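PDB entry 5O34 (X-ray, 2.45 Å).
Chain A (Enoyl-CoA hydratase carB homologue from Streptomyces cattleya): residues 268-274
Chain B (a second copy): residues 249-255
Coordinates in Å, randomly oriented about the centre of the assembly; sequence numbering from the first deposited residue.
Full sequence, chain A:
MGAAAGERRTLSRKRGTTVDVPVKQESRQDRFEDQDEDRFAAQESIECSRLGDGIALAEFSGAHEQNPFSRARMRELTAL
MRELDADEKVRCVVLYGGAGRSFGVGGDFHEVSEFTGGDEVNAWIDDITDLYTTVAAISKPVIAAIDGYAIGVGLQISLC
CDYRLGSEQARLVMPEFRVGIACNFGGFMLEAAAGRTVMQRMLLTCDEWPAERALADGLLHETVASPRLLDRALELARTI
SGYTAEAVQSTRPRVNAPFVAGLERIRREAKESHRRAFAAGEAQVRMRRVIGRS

Chain A, residues 268-274: REAKESH
Chain B, residues 249-255: QSTRPRV

Two helical segments from two copies of the protein pack side by side and run nearly antiparallel: their N-to-C directions differ by 161°, and the axes approach to 9.8 Å. Register is fixed by two CA-CA pairs, Glu269(A) with Arg254(B) at 7.0 Å and Ser273(A) with Ser250(B) at 5.2 Å; the CA atoms of the serine pair come closer than those of the other pair. The contact buries 283 Å² in all, of which Arg254(B) contributes 100 Å².

The chain A segment is regular, with phi/psi near -60/-45 through Ser273(A). Three of its backbone amides are satisfied within the stretch by i-to-i-4 bonds: Ser273(A) N to Glu269(A) O, 3.2 Å; His274(A) N to Ala270(A) O, 3.1 Å; and a weak one, Glu272(A) N to Arg268(A) O, 3.4 Å. Chain B is kinked at residues 253 and 254, neither of whose nitrogens bonds to the preceding turn. Pro253(B) has no amide hydrogen to give; Arg254(B) N instead makes a weak bond to Thr251(B) O, 3.1 Å, an acceptor that also receives Val255(B) N at 3.0 Å. Before the kink, Ser250(B) (-88/-16) and Thr251(B) (-89/-52) depart from ideal helical values.

Arg254(B) N, the usual i+4 donor to Ser250(B) O, lies 4.6 Å from it and makes no bond to it; the oxygen instead accepts from Ser273(A) OG. Ser273(A), chi1 m (-78°), points its CA-to-CB bond toward chain B and donates from OG to Ser250(B) O at 2.8 Å; the distance is short, but the bond is weak. Ser250(B) adopts chi1 p (69°), placing its OG 3.4 Å from Ser273(A) OG. Each hydroxyl also has a hydrogen bond elsewhere in the structure.

One turn further along chain B, Arg254(B) (chi1 to chi3 m, m, t: -61°, -54°, -168°; chi4 -176°) extends mostly across the chain A helix. Its NH2 forms a salt bridge with Glu272(A) OE2 at 2.9 Å, the carboxylate oxygen approaching obliquely. Glu272(A) is m, t (-69°, 178°) with chi3 91°. The same OE2 lies 3.3 Å from Arg268(A) NE, a salt bridge within chain A; there the oxygen sits well out of the guanidinium plane, so the attraction is one of charge, without a directed N-H. One oxygen thus serves two arginines.

Glu269(A), m, t (-74°, 165°) with chi3 10°, contributes mainly packing: its CG lies over one face of the Arg254(B) guanidinium and comes within 3.8 Å of Arg254(B) CD. Its OE2 remains 4.5 Å from Arg254(B) NH1, beyond salt-bridge range and out of plane.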

# COMPACT_ATOMS: atom_id res chain seq x y z
N ARG A 268 2.00 -23.19 -1.37
CA ARG A 268 3.19 -23.98 -1.06
C ARG A 268 3.94 -23.45 0.18
O ARG A 268 4.35 -24.24 1.03
CB ARG A 268 4.07 -24.11 -2.31
CG ARG A 268 5.59 -24.19 -2.09
CD ARG A 268 6.11 -25.60 -1.88
NE ARG A 268 7.56 -25.59 -1.69
CZ ARG A 268 8.33 -26.68 -1.61
NH1 ARG A 268 7.79 -27.89 -1.72
NH2 ARG A 268 9.64 -26.57 -1.43
N GLU A 269 4.09 -22.12 0.30
CA GLU A 269 4.76 -21.45 1.43
C GLU A 269 4.07 -21.71 2.78
O GLU A 269 4.75 -22.08 3.74
CB GLU A 269 4.86 -19.94 1.18
CG GLU A 269 5.90 -19.53 0.15
CD GLU A 269 5.81 -18.12 -0.41
OE1 GLU A 269 5.03 -17.30 0.11
OE2 GLU A 269 6.54 -17.84 -1.39
N ALA A 270 2.74 -21.54 2.84
CA ALA A 270 1.90 -21.75 4.03
C ALA A 270 1.98 -23.20 4.53
O ALA A 270 1.96 -23.43 5.74
CB ALA A 270 0.46 -21.38 3.75
N LYS A 271 2.10 -24.16 3.59
CA LYS A 271 2.24 -25.59 3.88
C LYS A 271 3.50 -25.86 4.71
O LYS A 271 3.39 -26.44 5.79
CB LYS A 271 2.24 -26.40 2.58
CG LYS A 271 0.83 -26.71 2.09
CD LYS A 271 0.83 -27.13 0.63
CE LYS A 271 -0.56 -27.50 0.18
NZ LYS A 271 -0.57 -27.91 -1.24
N GLU A 272 4.67 -25.39 4.23
CA GLU A 272 5.96 -25.54 4.92
C GLU A 272 5.94 -24.90 6.32
O GLU A 272 6.42 -25.51 7.28
CB GLU A 272 7.09 -24.91 4.09
CG GLU A 272 7.41 -25.66 2.81
CD GLU A 272 8.50 -25.00 1.99
OE1 GLU A 272 9.69 -25.34 2.18
OE2 GLU A 272 8.16 -24.11 1.16
N SER A 273 5.36 -23.69 6.44
CA SER A 273 5.28 -22.90 7.67
C SER A 273 4.40 -23.49 8.79
O SER A 273 4.78 -23.41 9.96
CB SER A 273 4.83 -21.48 7.36
OG SER A 273 5.89 -20.69 6.84
N HIS A 274 3.23 -24.07 8.45
CA HIS A 274 2.33 -24.68 9.44
C HIS A 274 2.73 -26.13 9.77
O HIS A 274 3.75 -26.63 9.31
CB HIS A 274 0.87 -24.60 8.99
CG HIS A 274 0.32 -23.21 8.97
ND1 HIS A 274 -0.37 -22.69 10.06
CD2 HIS A 274 0.37 -22.27 8.00
CE1 HIS A 274 -0.71 -21.46 9.72
NE2 HIS A 274 -0.29 -21.16 8.49
N GLN B 249 9.72 -17.34 12.86
CA GLN B 249 10.85 -17.56 11.96
C GLN B 249 10.45 -18.21 10.62
O GLN B 249 11.16 -18.01 9.64
CB GLN B 249 11.96 -18.34 12.66
CG GLN B 249 12.58 -17.53 13.80
CD GLN B 249 13.57 -18.27 14.66
OE1 GLN B 249 14.21 -19.24 14.23
NE2 GLN B 249 13.76 -17.79 15.87
N SER B 250 9.33 -18.96 10.57
CA SER B 250 8.91 -19.53 9.28
C SER B 250 8.02 -18.54 8.50
O SER B 250 7.85 -18.70 7.30
CB SER B 250 8.23 -20.89 9.46
OG SER B 250 6.97 -20.77 10.10
N THR B 251 7.50 -17.49 9.18
CA THR B 251 6.63 -16.46 8.58
C THR B 251 7.41 -15.28 7.98
O THR B 251 7.15 -14.91 6.83
CB THR B 251 5.59 -16.00 9.62
OG1 THR B 251 4.84 -17.14 10.03
CG2 THR B 251 4.62 -14.96 9.07
N ARG B 252 8.32 -14.68 8.76
CA ARG B 252 9.10 -13.49 8.41
C ARG B 252 9.79 -13.56 7.02
O ARG B 252 9.54 -12.65 6.23
CB ARG B 252 10.10 -13.17 9.53
CG ARG B 252 10.38 -11.69 9.67
CD ARG B 252 11.84 -11.42 9.46
NE ARG B 252 12.12 -9.99 9.44
CZ ARG B 252 13.27 -9.45 9.05
NH1 ARG B 252 14.26 -10.22 8.61
NH2 ARG B 252 13.43 -8.14 9.08
N PRO B 253 10.61 -14.59 6.65
CA PRO B 253 11.20 -14.58 5.29
C PRO B 253 10.17 -14.72 4.15
O PRO B 253 10.41 -14.21 3.05
CB PRO B 253 12.17 -15.78 5.31
CG PRO B 253 12.36 -16.11 6.74
CD PRO B 253 11.06 -15.77 7.40
N ARG B 254 9.03 -15.38 4.42
CA ARG B 254 7.96 -15.58 3.44
C ARG B 254 7.20 -14.27 3.14
O ARG B 254 7.03 -13.91 1.98
CB ARG B 254 6.98 -16.68 3.91
CG ARG B 254 7.61 -18.06 4.09
CD ARG B 254 8.34 -18.53 2.85
NE ARG B 254 8.69 -19.94 2.92
CZ ARG B 254 9.39 -20.59 2.00
NH1 ARG B 254 9.84 -19.94 0.92
NH2 ARG B 254 9.66 -21.88 2.14
N VAL B 255 6.78 -13.57 4.20
CA VAL B 255 6.05 -12.30 4.14
C VAL B 255 6.93 -11.21 3.49
O VAL B 255 6.42 -10.35 2.77
CB VAL B 255 5.54 -11.91 5.56
CG1 VAL B 255 5.12 -10.45 5.64
CG2 VAL B 255 4.39 -12.81 6.00